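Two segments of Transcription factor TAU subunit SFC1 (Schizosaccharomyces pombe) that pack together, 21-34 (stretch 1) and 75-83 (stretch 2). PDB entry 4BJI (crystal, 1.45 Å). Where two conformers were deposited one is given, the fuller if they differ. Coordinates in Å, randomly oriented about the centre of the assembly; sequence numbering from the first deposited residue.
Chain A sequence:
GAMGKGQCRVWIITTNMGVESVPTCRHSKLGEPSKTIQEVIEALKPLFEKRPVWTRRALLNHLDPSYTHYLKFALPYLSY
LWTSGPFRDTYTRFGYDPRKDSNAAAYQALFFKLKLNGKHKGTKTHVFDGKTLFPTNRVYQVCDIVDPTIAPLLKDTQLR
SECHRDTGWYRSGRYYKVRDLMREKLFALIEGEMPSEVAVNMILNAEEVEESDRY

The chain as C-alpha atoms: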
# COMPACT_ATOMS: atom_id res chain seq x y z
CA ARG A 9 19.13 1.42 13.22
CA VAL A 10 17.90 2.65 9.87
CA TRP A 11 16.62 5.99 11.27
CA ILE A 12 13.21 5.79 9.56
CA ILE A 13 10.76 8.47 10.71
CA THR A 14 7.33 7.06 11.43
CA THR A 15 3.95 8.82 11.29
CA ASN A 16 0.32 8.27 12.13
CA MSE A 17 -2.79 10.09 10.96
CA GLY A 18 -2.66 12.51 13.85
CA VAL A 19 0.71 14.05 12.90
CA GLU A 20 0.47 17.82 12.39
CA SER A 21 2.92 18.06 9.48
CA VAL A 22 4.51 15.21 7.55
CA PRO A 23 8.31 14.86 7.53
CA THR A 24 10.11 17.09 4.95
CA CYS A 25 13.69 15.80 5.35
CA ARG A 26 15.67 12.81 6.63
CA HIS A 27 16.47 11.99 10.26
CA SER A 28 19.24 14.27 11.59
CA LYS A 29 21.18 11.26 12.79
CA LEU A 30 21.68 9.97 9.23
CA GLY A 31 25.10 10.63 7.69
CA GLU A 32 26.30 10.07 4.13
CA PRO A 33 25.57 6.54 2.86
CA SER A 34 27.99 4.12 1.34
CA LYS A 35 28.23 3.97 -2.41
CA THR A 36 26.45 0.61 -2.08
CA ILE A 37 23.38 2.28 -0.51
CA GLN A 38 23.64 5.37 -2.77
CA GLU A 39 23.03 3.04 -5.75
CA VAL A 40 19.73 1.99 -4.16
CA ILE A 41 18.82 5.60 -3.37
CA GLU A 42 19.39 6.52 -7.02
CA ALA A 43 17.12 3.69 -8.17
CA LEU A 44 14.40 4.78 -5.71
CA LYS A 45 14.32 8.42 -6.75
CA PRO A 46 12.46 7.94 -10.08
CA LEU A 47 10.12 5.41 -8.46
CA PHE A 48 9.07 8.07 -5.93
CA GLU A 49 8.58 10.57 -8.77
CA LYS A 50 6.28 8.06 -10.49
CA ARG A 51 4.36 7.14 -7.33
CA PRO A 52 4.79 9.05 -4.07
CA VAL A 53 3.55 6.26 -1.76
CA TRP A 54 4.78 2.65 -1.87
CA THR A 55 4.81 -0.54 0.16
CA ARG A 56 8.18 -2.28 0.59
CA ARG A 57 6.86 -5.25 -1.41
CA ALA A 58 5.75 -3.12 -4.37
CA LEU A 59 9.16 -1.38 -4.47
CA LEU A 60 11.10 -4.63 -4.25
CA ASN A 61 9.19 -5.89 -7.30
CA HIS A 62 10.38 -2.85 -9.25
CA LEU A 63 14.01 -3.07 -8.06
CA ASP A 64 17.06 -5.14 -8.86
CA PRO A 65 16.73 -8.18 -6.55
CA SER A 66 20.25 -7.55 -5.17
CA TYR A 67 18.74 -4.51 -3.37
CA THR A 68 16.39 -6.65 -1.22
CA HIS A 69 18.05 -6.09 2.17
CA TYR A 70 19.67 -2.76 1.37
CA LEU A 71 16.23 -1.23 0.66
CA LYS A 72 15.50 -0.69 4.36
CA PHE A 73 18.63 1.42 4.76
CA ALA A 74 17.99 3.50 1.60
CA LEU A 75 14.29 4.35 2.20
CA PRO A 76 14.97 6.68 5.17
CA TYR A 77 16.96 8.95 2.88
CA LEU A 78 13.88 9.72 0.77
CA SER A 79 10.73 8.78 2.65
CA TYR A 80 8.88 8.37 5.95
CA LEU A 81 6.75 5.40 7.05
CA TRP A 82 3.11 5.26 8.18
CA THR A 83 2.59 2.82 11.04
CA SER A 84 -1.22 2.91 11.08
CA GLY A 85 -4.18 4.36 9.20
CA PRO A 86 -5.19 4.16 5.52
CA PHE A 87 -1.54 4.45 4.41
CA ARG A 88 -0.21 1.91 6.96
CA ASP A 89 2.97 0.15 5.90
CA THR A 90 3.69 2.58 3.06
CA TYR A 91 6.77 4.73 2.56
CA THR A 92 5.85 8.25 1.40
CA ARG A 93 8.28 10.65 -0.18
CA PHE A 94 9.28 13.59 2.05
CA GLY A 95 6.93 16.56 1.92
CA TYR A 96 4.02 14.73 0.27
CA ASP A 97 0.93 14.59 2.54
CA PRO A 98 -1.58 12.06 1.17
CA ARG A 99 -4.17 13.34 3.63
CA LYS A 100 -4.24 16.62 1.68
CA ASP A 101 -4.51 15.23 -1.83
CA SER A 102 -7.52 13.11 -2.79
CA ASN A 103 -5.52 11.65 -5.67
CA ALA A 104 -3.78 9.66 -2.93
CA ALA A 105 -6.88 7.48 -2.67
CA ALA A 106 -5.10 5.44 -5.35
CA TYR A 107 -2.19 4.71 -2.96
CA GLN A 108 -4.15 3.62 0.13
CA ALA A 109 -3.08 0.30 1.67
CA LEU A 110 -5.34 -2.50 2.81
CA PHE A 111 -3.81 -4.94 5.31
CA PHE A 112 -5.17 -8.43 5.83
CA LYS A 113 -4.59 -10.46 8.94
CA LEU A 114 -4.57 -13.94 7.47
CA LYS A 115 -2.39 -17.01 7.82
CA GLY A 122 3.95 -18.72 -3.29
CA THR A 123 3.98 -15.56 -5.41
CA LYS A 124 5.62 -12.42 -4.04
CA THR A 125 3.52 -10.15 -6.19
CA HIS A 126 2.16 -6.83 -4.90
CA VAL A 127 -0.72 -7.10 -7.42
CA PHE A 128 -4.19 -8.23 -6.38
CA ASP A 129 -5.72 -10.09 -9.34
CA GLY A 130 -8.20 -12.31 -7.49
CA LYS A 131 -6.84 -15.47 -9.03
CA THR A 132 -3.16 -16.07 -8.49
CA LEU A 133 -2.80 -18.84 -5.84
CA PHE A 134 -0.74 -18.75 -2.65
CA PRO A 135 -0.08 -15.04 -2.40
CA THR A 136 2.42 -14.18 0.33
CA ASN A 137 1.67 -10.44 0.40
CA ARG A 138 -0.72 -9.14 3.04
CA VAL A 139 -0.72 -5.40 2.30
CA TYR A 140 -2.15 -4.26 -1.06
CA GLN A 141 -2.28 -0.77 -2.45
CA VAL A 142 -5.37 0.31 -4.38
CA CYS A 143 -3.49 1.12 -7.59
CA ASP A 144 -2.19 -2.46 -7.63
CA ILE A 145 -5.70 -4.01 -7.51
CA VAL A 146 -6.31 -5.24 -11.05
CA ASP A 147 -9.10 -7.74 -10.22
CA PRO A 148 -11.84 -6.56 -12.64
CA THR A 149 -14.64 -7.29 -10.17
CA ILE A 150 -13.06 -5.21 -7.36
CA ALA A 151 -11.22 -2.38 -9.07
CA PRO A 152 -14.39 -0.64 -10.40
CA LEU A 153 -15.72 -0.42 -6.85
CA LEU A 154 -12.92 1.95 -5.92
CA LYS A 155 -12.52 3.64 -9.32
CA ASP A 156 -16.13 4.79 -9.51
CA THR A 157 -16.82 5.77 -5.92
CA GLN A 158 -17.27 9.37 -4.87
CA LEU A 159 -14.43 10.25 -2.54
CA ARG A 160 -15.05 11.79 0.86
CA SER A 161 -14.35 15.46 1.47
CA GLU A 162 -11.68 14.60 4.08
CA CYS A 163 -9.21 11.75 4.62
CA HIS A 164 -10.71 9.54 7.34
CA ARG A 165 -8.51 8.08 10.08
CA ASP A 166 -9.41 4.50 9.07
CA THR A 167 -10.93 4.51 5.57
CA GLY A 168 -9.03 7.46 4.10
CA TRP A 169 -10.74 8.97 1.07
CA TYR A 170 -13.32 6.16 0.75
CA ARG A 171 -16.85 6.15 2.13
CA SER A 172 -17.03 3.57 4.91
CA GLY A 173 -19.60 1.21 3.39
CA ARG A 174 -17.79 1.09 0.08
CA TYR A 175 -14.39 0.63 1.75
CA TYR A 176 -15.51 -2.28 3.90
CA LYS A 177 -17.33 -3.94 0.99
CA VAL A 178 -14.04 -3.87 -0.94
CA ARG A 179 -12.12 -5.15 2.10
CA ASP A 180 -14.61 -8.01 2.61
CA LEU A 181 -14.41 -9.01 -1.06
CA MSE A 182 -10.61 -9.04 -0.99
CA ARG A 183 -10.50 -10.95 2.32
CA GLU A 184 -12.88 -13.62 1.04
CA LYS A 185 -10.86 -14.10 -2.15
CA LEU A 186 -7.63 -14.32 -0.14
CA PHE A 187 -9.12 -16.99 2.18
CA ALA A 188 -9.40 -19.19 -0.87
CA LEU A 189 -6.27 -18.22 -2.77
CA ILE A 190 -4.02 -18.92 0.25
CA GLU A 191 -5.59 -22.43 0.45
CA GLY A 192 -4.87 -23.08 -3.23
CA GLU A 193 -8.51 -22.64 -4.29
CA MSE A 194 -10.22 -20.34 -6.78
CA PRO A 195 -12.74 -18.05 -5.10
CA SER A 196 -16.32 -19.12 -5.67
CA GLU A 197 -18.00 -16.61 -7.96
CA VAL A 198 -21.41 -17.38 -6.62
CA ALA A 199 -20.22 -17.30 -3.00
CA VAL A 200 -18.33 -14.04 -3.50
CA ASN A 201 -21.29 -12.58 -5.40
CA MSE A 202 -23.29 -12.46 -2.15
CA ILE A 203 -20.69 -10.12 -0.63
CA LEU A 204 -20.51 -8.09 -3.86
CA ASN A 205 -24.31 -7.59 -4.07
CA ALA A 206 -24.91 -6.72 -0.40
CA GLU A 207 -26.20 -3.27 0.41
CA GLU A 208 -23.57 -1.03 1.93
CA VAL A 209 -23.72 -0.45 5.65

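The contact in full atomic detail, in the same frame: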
# COMPACT_ATOMS: atom_id res chain seq x y z
N SER A 21 2.27 17.86 10.77
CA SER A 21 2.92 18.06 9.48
C SER A 21 3.75 16.83 9.16
O SER A 21 4.45 16.32 10.04
CB SER A 21 3.83 19.29 9.53
OG SER A 21 3.12 20.44 9.96
N VAL A 22 3.69 16.35 7.93
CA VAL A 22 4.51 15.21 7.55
C VAL A 22 6.00 15.60 7.44
O VAL A 22 6.36 16.74 7.16
CB VAL A 22 4.04 14.53 6.25
CG1 VAL A 22 2.59 14.12 6.39
CG2 VAL A 22 4.25 15.45 5.06
N PRO A 23 6.88 14.61 7.63
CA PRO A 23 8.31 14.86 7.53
C PRO A 23 8.72 15.45 6.17
O PRO A 23 8.23 14.99 5.13
CB PRO A 23 8.90 13.46 7.69
CG PRO A 23 7.91 12.72 8.50
CD PRO A 23 6.58 13.22 8.00
N THR A 24 9.64 16.43 6.18
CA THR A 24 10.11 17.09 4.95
C THR A 24 11.59 16.80 4.63
O THR A 24 12.04 17.09 3.52
CB THR A 24 9.92 18.61 5.01
OG1 THR A 24 10.56 19.13 6.17
CG2 THR A 24 8.44 18.94 5.07
N CYS A 25 12.29 16.17 5.56
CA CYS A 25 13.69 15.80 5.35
C CYS A 25 14.07 14.59 6.22
O CYS A 25 13.33 14.21 7.15
CB CYS A 25 14.61 16.98 5.64
SG CYS A 25 14.61 17.47 7.34
N ARG A 26 15.22 14.01 5.93
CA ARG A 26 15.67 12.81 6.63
C ARG A 26 16.06 13.05 8.10
O ARG A 26 16.33 14.19 8.52
CB ARG A 26 16.83 12.17 5.87
CG ARG A 26 18.16 12.85 6.09
CD ARG A 26 19.15 12.44 5.04
NE ARG A 26 20.52 12.70 5.46
CZ ARG A 26 21.54 12.82 4.63
NH1 ARG A 26 21.34 12.73 3.32
NH2 ARG A 26 22.76 13.05 5.10
N HIS A 27 16.09 11.97 8.85
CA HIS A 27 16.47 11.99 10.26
C HIS A 27 17.87 12.63 10.42
O HIS A 27 18.78 12.36 9.65
CB HIS A 27 16.41 10.57 10.80
CG HIS A 27 16.38 10.50 12.29
ND1 HIS A 27 17.44 10.92 13.07
CD2 HIS A 27 15.44 10.01 13.14
CE1 HIS A 27 17.13 10.74 14.34
NE2 HIS A 27 15.93 10.18 14.41
N SER A 28 18.00 13.51 11.41
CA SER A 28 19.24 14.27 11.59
C SER A 28 20.41 13.37 11.89
O SER A 28 21.58 13.74 11.67
CB SER A 28 19.08 15.27 12.74
OG SER A 28 18.64 14.60 13.91
N LYS A 29 20.12 12.21 12.45
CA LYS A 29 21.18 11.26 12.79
C LYS A 29 21.80 10.54 11.58
O LYS A 29 22.88 9.98 11.69
CB LYS A 29 20.68 10.24 13.83
CG LYS A 29 20.65 10.82 15.25
CD LYS A 29 20.18 9.83 16.30
CE LYS A 29 20.19 10.47 17.70
NZ LYS A 29 19.68 9.57 18.77
N LEU A 30 21.11 10.57 10.43
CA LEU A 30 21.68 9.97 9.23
C LEU A 30 22.87 10.76 8.67
O LEU A 30 22.81 11.99 8.53
CB LEU A 30 20.61 9.85 8.15
CG LEU A 30 19.66 8.68 8.34
CD1 LEU A 30 18.52 8.84 7.34
CD2 LEU A 30 20.33 7.36 8.11
N GLY A 31 23.95 10.04 8.36
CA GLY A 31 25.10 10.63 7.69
C GLY A 31 25.10 10.24 6.22
O GLY A 31 24.11 9.73 5.70
N GLU A 32 26.21 10.46 5.53
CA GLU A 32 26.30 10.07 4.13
C GLU A 32 26.39 8.56 3.98
O GLU A 32 27.13 7.90 4.69
CB GLU A 32 27.49 10.76 3.46
CG GLU A 32 27.40 12.28 3.52
CD GLU A 32 26.10 12.81 2.92
OE1 GLU A 32 25.71 12.33 1.83
OE2 GLU A 32 25.47 13.69 3.55
N PRO A 33 25.61 7.99 3.06
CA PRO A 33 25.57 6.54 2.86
C PRO A 33 26.73 6.07 2.03
O PRO A 33 27.33 6.84 1.29
CB PRO A 33 24.26 6.34 2.10
CG PRO A 33 24.13 7.60 1.28
CD PRO A 33 24.75 8.70 2.10
N SER A 34 27.05 4.79 2.18
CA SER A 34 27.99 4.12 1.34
C SER A 34 27.58 4.27 -0.12
O SER A 34 26.42 4.60 -0.48
CB SER A 34 28.03 2.63 1.70
OG SER A 34 26.74 2.05 1.55
N LEU A 75 15.60 3.67 2.13
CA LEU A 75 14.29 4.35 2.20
C LEU A 75 14.31 5.58 3.10
O LEU A 75 13.72 6.60 2.75
CB LEU A 75 13.18 3.37 2.58
CG LEU A 75 12.70 2.49 1.41
CD1 LEU A 75 11.96 1.27 1.86
CD2 LEU A 75 11.87 3.31 0.42
N PRO A 76 15.00 5.52 4.26
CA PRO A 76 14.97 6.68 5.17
C PRO A 76 15.64 7.94 4.63
O PRO A 76 15.50 9.03 5.19
CB PRO A 76 15.73 6.15 6.41
CG PRO A 76 15.47 4.72 6.41
CD PRO A 76 15.59 4.35 4.95
N TYR A 77 16.37 7.79 3.52
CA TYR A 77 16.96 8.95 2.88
C TYR A 77 16.00 9.74 2.01
O TYR A 77 16.28 10.87 1.64
CB TYR A 77 18.18 8.55 2.03
CG TYR A 77 19.41 8.25 2.86
CD1 TYR A 77 19.65 6.99 3.37
CD2 TYR A 77 20.30 9.27 3.19
CE1 TYR A 77 20.77 6.73 4.17
CE2 TYR A 77 21.42 9.02 3.98
CZ TYR A 77 21.63 7.75 4.46
OH TYR A 77 22.76 7.53 5.23
N LEU A 78 14.84 9.14 1.70
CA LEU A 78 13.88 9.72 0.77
C LEU A 78 12.45 9.77 1.26
O LEU A 78 11.64 10.45 0.64
CB LEU A 78 13.86 8.92 -0.54
CG LEU A 78 15.17 8.83 -1.29
CD1 LEU A 78 15.00 7.91 -2.46
CD2 LEU A 78 15.65 10.21 -1.74
N SER A 79 12.12 9.04 2.30
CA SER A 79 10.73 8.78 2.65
C SER A 79 10.54 8.57 4.14
O SER A 79 11.52 8.30 4.85
CB SER A 79 10.21 7.55 1.88
OG SER A 79 10.84 6.35 2.33
N TYR A 80 9.29 8.69 4.58
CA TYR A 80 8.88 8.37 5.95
C TYR A 80 7.84 7.25 5.89
O TYR A 80 7.29 6.96 4.82
CB TYR A 80 8.32 9.63 6.64
CG TYR A 80 7.07 10.21 6.02
CD1 TYR A 80 7.13 11.09 4.94
CD2 TYR A 80 5.82 9.87 6.49
CE1 TYR A 80 5.96 11.62 4.36
CE2 TYR A 80 4.66 10.36 5.92
CZ TYR A 80 4.73 11.25 4.88
OH TYR A 80 3.55 11.71 4.32
N LEU A 81 7.54 6.61 7.01
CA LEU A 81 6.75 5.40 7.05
C LEU A 81 5.51 5.55 7.92
O LEU A 81 5.62 5.92 9.09
CB LEU A 81 7.60 4.26 7.63
CG LEU A 81 6.92 2.93 7.90
CD1 LEU A 81 6.38 2.27 6.67
CD2 LEU A 81 7.91 1.97 8.62
N TRP A 82 4.34 5.27 7.37
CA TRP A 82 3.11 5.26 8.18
C TRP A 82 3.01 3.98 8.99
O TRP A 82 3.19 2.89 8.44
CB TRP A 82 1.89 5.33 7.26
CG TRP A 82 1.81 6.60 6.48
CD1 TRP A 82 2.31 6.83 5.24
CD2 TRP A 82 1.21 7.84 6.90
NE1 TRP A 82 2.05 8.12 4.85
CE2 TRP A 82 1.39 8.77 5.86
CE3 TRP A 82 0.56 8.26 8.07
CZ2 TRP A 82 0.94 10.09 5.95
CZ3 TRP A 82 0.11 9.56 8.15
CH2 TRP A 82 0.31 10.46 7.11
N THR A 83 2.72 4.08 10.28
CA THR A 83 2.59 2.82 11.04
C THR A 83 1.16 2.44 11.37
O THR A 83 0.94 1.41 11.98
CB THR A 83 3.44 2.82 12.27
OG1 THR A 83 3.19 4.03 12.95
CG2 THR A 83 4.91 2.75 11.84
O HOH W 1 18.67 12.42 1.61
O HOH W 2 14.98 9.47 7.77

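Two tyrosines organise this contact, each received by stretch 1 in a different way. Stretch 1 has no regular helix or strand; it runs extended past Tyr80 and Tyr77, bending between them and beyond so that its prolines and aliphatic side chains meet the rings. The two sides together bury 486 Å², and Tyr77 contributes more than any other residue.

Tyr77 is the bump, and the segment from Arg26 to Pro33 forms the hollow. Its CA-to-CB bond points sideways, but chi1 in the m well carries the ring out to stretch 1. There the ring is clamped: Leu30 CD1 sits over one face, 4.3 Å from the ring centroid and almost on its normal, while Pro33 CG covers the opposite face. A branched aliphatic chain and a compact, rigid proline ring make good jaws, since both offer C-H groups to an aromatic face. The slot is closed at its end by backbone: Tyr77 OH donates a hydrogen bond of 2.6 Å to Gly31 O, the single direct hydrogen bond between the stretches. The polar tip of the ring thus finds an acceptor while its carbons stay between apolar walls. Gly31 serves through its carbonyl; a CB there would point away and would have room.

The type I turn from His27 to Leu30, closed by Leu30 N to His27 O at 3.0 Å, bends the chain sharply and lets Leu30 point toward stretch 2. Leu30 CD1 also lies 4.0 Å from Pro76 CB, so one methyl packs against both the ring and its neighbouring proline.

Arg26 lines another side of the hollow. Its extended chain places NH1 3.6 Å from Tyr77 CD2, near the plane of the tyrosine ring, and its NH2 makes a salt bridge with Glu32 OE2 at 3.2 Å, tying together the two flanks of the loop. Two waters bridge polar groups that do not meet directly: one water accepts from Arg26 NH1 and donates to Tyr77 O, another accepts from His27 N and donates to Pro76 O.

At the other end, Tyr80 points toward stretch 1 and the prolines' rule recurs. Pro23 CD lies over the ring face, 3.6 Å from its centroid, and Pro23 CG comes equally close, 3.6 Å, to Tyr80 CB. Val22 fills the space beside the ring's far end, with CB 3.6 Å from Tyr80 CZ, and its CG1 reaches Trp82 CH2 at 4.4 Å. Between these two sites, Thr24 and Cys25 point away.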